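Local coordinates for gamma-glutamyltranspeptidase (Streptomyces lincolnensis, PDB 6J3A), which probably acts as an Ntn-type hydrolase or transferase of the gamma-glutamyltranspeptidase family and is related to LmbA, at residues G581-A593 against I600-G612. Numbering follows the deposited sequence.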
loop_
_atom_site.group_PDB
_atom_site.type_symbol
_atom_site.label_atom_id
_atom_site.label_comp_id
_atom_site.label_asym_id
_atom_site.label_seq_id
_atom_site.Cartn_x
_atom_site.Cartn_y
_atom_site.Cartn_z
ATOM N N GLY A 581 -14.416 15.212 -15.704
ATOM C CA GLY A 581 -13.958 13.831 -15.823
ATOM C C GLY A 581 -14.339 12.993 -14.616
ATOM O O GLY A 581 -14.897 13.518 -13.643
ATOM N N PRO A 582 -14.025 11.683 -14.654
ATOM C CA PRO A 582 -14.429 10.827 -13.543
ATOM C C PRO A 582 -13.706 11.162 -12.234
ATOM O O PRO A 582 -12.585 11.683 -12.272
ATOM C CB PRO A 582 -14.059 9.409 -14.016
ATOM C CG PRO A 582 -13.798 9.526 -15.468
ATOM C CD PRO A 582 -13.311 10.924 -15.690
ATOM N N PRO A 583 -14.332 10.834 -11.086
ATOM C CA PRO A 583 -13.837 11.245 -9.770
ATOM C C PRO A 583 -12.370 10.904 -9.522
ATOM O O PRO A 583 -11.641 11.713 -8.958
ATOM C CB PRO A 583 -14.712 10.447 -8.787
ATOM C CG PRO A 583 -15.815 9.849 -9.581
ATOM C CD PRO A 583 -15.340 9.760 -10.987
ATOM N N TRP A 584 -11.959 9.712 -9.944
ATOM C CA TRP A 584 -10.608 9.214 -9.688
ATOM C C TRP A 584 -9.886 8.942 -10.999
ATOM O O TRP A 584 -9.657 7.785 -11.356
ATOM C CB TRP A 584 -10.691 7.943 -8.834
ATOM C CG TRP A 584 -11.244 8.190 -7.465
ATOM C CD1 TRP A 584 -12.527 7.997 -7.058
ATOM C CD2 TRP A 584 -10.530 8.694 -6.326
ATOM N NE1 TRP A 584 -12.662 8.338 -5.728
ATOM C CE2 TRP A 584 -11.451 8.770 -5.255
ATOM C CE3 TRP A 584 -9.203 9.089 -6.107
ATOM C CZ2 TRP A 584 -11.092 9.218 -3.985
ATOM C CZ3 TRP A 584 -8.841 9.537 -4.846
ATOM C CH2 TRP A 584 -9.783 9.595 -3.795
ATOM N N SER A 585 -9.523 10.026 -11.687
ATOM C CA SER A 585 -9.037 9.999 -13.093
ATOM C C SER A 585 -7.823 10.873 -13.451
ATOM O O SER A 585 -7.237 10.669 -14.516
ATOM C CB SER A 585 -10.174 10.427 -14.024
ATOM O OG SER A 585 -10.589 11.757 -13.733
ATOM N N GLU A 586 -7.444 11.823 -12.593
ATOM C CA GLU A 586 -6.383 12.807 -12.887
ATOM C C GLU A 586 -5.160 12.548 -12.016
ATOM O O GLU A 586 -5.225 12.700 -10.805
ATOM C CB GLU A 586 -6.876 14.235 -12.632
ATOM C CG GLU A 586 -8.012 14.696 -13.533
ATOM C CD GLU A 586 -7.557 14.961 -14.947
ATOM O OE1 GLU A 586 -8.257 14.507 -15.889
ATOM O OE2 GLU A 586 -6.493 15.614 -15.102
ATOM N N GLY A 587 -4.065 12.141 -12.643
ATOM C CA GLY A 587 -2.764 12.010 -11.992
ATOM C C GLY A 587 -2.437 10.581 -11.638
ATOM O O GLY A 587 -3.308 9.861 -11.149
ATOM N N ARG A 588 -1.204 10.153 -11.925
ATOM C CA ARG A 588 -0.682 8.885 -11.403
ATOM C C ARG A 588 0.576 9.181 -10.599
ATOM O O ARG A 588 1.635 8.595 -10.827
ATOM C CB ARG A 588 -0.383 7.818 -12.481
ATOM C CG ARG A 588 -1.192 7.800 -13.765
ATOM C CD ARG A 588 -2.489 7.026 -13.681
ATOM N NE ARG A 588 -3.581 7.973 -13.551
ATOM C CZ ARG A 588 -4.806 7.838 -14.044
ATOM N NH1 ARG A 588 -5.675 8.812 -13.835
ATOM N NH2 ARG A 588 -5.180 6.764 -14.730
ATOM N N LEU A 589 0.434 10.071 -9.627
ATOM C CA LEU A 589 1.570 10.561 -8.851
ATOM C C LEU A 589 2.300 9.488 -8.039
ATOM O O LEU A 589 1.705 8.499 -7.603
ATOM C CB LEU A 589 1.119 11.721 -7.967
ATOM C CG LEU A 589 0.902 12.965 -8.847
ATOM C CD1 LEU A 589 -0.196 13.881 -8.342
ATOM C CD2 LEU A 589 2.216 13.718 -9.004
ATOM N N CYS A 590 3.608 9.696 -7.894
ATOM C CA CYS A 590 4.466 8.915 -7.007
ATOM C C CYS A 590 5.347 9.890 -6.263
ATOM O O CYS A 590 5.769 10.873 -6.840
ATOM C CB CYS A 590 5.352 7.973 -7.797
ATOM S SG CYS A 590 4.452 6.963 -8.966
ATOM N N ALA A 591 5.638 9.609 -4.997
ATOM C CA ALA A 591 6.512 10.468 -4.200
ATOM C C ALA A 591 7.213 9.676 -3.100
ATOM O O ALA A 591 6.626 8.783 -2.497
ATOM C CB ALA A 591 5.728 11.628 -3.596
ATOM N N VAL A 592 8.482 9.990 -2.879
ATOM C CA VAL A 592 9.162 9.627 -1.649
ATOM C C VAL A 592 9.774 10.901 -1.086
ATOM O O VAL A 592 10.051 11.838 -1.833
ATOM C CB VAL A 592 10.240 8.547 -1.859
ATOM C CG1 VAL A 592 9.617 7.282 -2.419
ATOM C CG2 VAL A 592 11.355 9.039 -2.761
ATOM N N ALA A 593 9.979 10.927 0.224
ATOM C CA ALA A 593 10.576 12.078 0.889
ATOM C C ALA A 593 11.441 11.684 2.076
ATOM O O ALA A 593 11.384 10.571 2.584
ATOM C CB ALA A 593 9.503 13.082 1.325
ATOM N N ILE A 600 13.838 10.774 8.878
ATOM C CA ILE A 600 12.692 9.895 8.651
ATOM C C ILE A 600 12.316 9.939 7.177
ATOM O O ILE A 600 12.168 11.012 6.601
ATOM C CB ILE A 600 11.473 10.305 9.524
ATOM C CG1 ILE A 600 11.717 9.888 10.976
ATOM C CG2 ILE A 600 10.162 9.680 9.029
ATOM C CD1 ILE A 600 10.803 10.551 11.988
ATOM N N LEU A 601 12.127 8.756 6.602
ATOM C CA LEU A 601 11.764 8.571 5.198
ATOM C C LEU A 601 10.263 8.400 5.081
ATOM O O LEU A 601 9.652 7.742 5.926
ATOM C CB LEU A 601 12.452 7.318 4.672
ATOM C CG LEU A 601 13.945 7.235 4.965
ATOM C CD1 LEU A 601 14.543 5.969 4.392
ATOM C CD2 LEU A 601 14.658 8.446 4.399
ATOM N N SER A 602 9.666 8.975 4.043
ATOM C CA SER A 602 8.234 8.789 3.806
ATOM C C SER A 602 7.920 8.462 2.341
ATOM O O SER A 602 8.809 8.490 1.487
ATOM C CB SER A 602 7.423 9.981 4.347
ATOM O OG SER A 602 7.901 11.205 3.849
ATOM N N ALA A 603 6.667 8.095 2.072
ATOM C CA ALA A 603 6.224 7.730 0.724
ATOM C C ALA A 603 4.725 7.759 0.613
ATOM O O ALA A 603 4.018 7.449 1.566
ATOM C CB ALA A 603 6.717 6.353 0.347
ATOM N N ALA A 604 4.258 8.135 -0.568
ATOM C CA ALA A 604 2.851 8.077 -0.919
ATOM C C ALA A 604 2.732 7.599 -2.369
ATOM O O ALA A 604 3.732 7.504 -3.086
ATOM C CB ALA A 604 2.186 9.428 -0.729
ATOM N N ALA A 605 1.511 7.265 -2.772
ATOM C CA ALA A 605 1.250 6.830 -4.140
ATOM C C ALA A 605 -0.210 6.998 -4.528
ATOM O O ALA A 605 -1.110 6.920 -3.696
ATOM C CB ALA A 605 1.684 5.386 -4.343
ATOM N N ASN A 606 -0.406 7.198 -5.825
ATOM C CA ASN A 606 -1.717 7.421 -6.422
ATOM C C ASN A 606 -2.621 6.189 -6.338
ATOM O O ASN A 606 -2.177 5.087 -6.664
ATOM C CB ASN A 606 -1.545 7.824 -7.884
ATOM C CG ASN A 606 -2.831 7.718 -8.669
ATOM O OD1 ASN A 606 -3.778 8.482 -8.449
ATOM N ND2 ASN A 606 -2.883 6.751 -9.574
ATOM N N PRO A 607 -3.891 6.380 -5.915
ATOM C CA PRO A 607 -4.835 5.274 -5.852
ATOM C C PRO A 607 -5.650 5.041 -7.135
ATOM O O PRO A 607 -6.285 3.995 -7.268
ATOM C CB PRO A 607 -5.756 5.702 -4.717
ATOM C CG PRO A 607 -5.847 7.175 -4.893
ATOM C CD PRO A 607 -4.510 7.624 -5.413
ATOM N N ARG A 608 -5.624 6.002 -8.055
ATOM C CA ARG A 608 -6.456 5.965 -9.248
ATOM C C ARG A 608 -5.945 4.875 -10.182
ATOM O O ARG A 608 -4.758 4.848 -10.496
ATOM C CB ARG A 608 -6.435 7.312 -9.971
ATOM C CG ARG A 608 -6.848 8.514 -9.135
ATOM C CD ARG A 608 -6.481 9.805 -9.840
ATOM N NE ARG A 608 -6.811 10.992 -9.055
ATOM C CZ ARG A 608 -6.100 11.466 -8.033
ATOM N NH1 ARG A 608 -4.983 10.857 -7.625
ATOM N NH2 ARG A 608 -6.507 12.570 -7.413
ATOM N N GLY A 609 -6.846 3.979 -10.599
ATOM C CA GLY A 609 -6.511 2.830 -11.448
ATOM C C GLY A 609 -6.019 1.615 -10.674
ATOM O O GLY A 609 -5.571 0.651 -11.273
ATOM N N MET A 610 -6.136 1.656 -9.346
ATOM C CA MET A 610 -5.665 0.604 -8.423
ATOM C C MET A 610 -4.421 -0.145 -8.900
ATOM O O MET A 610 -4.454 -1.349 -9.162
ATOM C CB MET A 610 -6.782 -0.383 -8.035
ATOM C CG MET A 610 -8.148 -0.108 -8.603
ATOM S SD MET A 610 -8.921 1.443 -8.127
ATOM C CE MET A 610 -10.003 1.531 -9.560
ATOM N N GLN A 611 -3.323 0.588 -8.984
ATOM C CA GLN A 611 -2.096 0.062 -9.569
ATOM C C GLN A 611 -0.853 0.673 -8.931
ATOM O O GLN A 611 0.046 -0.056 -8.493
ATOM C CB GLN A 611 -2.115 0.315 -11.076
ATOM C CG GLN A 611 -1.071 -0.443 -11.871
ATOM C CD GLN A 611 -1.060 -0.021 -13.329
ATOM O OE1 GLN A 611 0.001 0.203 -13.909
ATOM N NE2 GLN A 611 -2.249 0.126 -13.919
ATOM N N GLY A 612 -0.802 2.004 -8.906
ATOM C CA GLY A 612 0.248 2.742 -8.223
ATOM C C GLY A 612 0.289 2.362 -6.753
ATOM O O GLY A 612 -0.758 2.122 -6.123
HETATM O O HOH W 1 -9.530 5.080 -10.458
HETATM O O HOH W 2 -2.109 11.183 -8.654
#
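A591 and A593 pair with A604 and S602 as the hydrogen-bonded pairs of an antiparallel beta hairpin, its strand axes 171° apart in direction. The hairpin belongs to the core of the Ntn-hydrolase fold. S602 N donates to A593 O at 2.8 Å, and A593 N returns the bond to S602 O. Next to these, A604 N donates to A591 O; the return bond from A591 N to A604 O is weak. C590, V592, A603 and A605 share the sheet face near strands 13-17 and 424-428. V592 CG1 lies 4.1 Å from A603 CB. On the opposite face A604 meets helix 529-534, while S602 OG sits 3.5 Å from A593 CB. Beyond the strands, N606 N still bonds to L589 O.

R608 then runs along the loop 584-587. Its chain is extended from CG to NE, so it passes W584 and reaches E586 and G587. R608 CG lies at the edge of the W584 ring, near its plane, 3.9 Å from W584 CE3. The indole and guanidinium planes are 56° apart. E586 O lies over one face of the guanidinium, W584 CE3 over the other. NE forms a salt bridge with E560, which also accepts from the backbone N of S585 and E586. An alanine in place of R608 would probably leave E560 without its charged mate and open a gap beside W584 and E586 O. F2 of the second subunit stacks on the indole of W584.

N606 makes an Asx turn. With CG anti to the backbone N (chi1 165°), its amide is carried toward G587 and R588. Its OD1 takes R608 N from above the carbonyl plane and R608 NH1 within that plane, the latter at 2.8 Å. Water 2 donates to the same OD1 and accepts from L589 N at 2.9 Å.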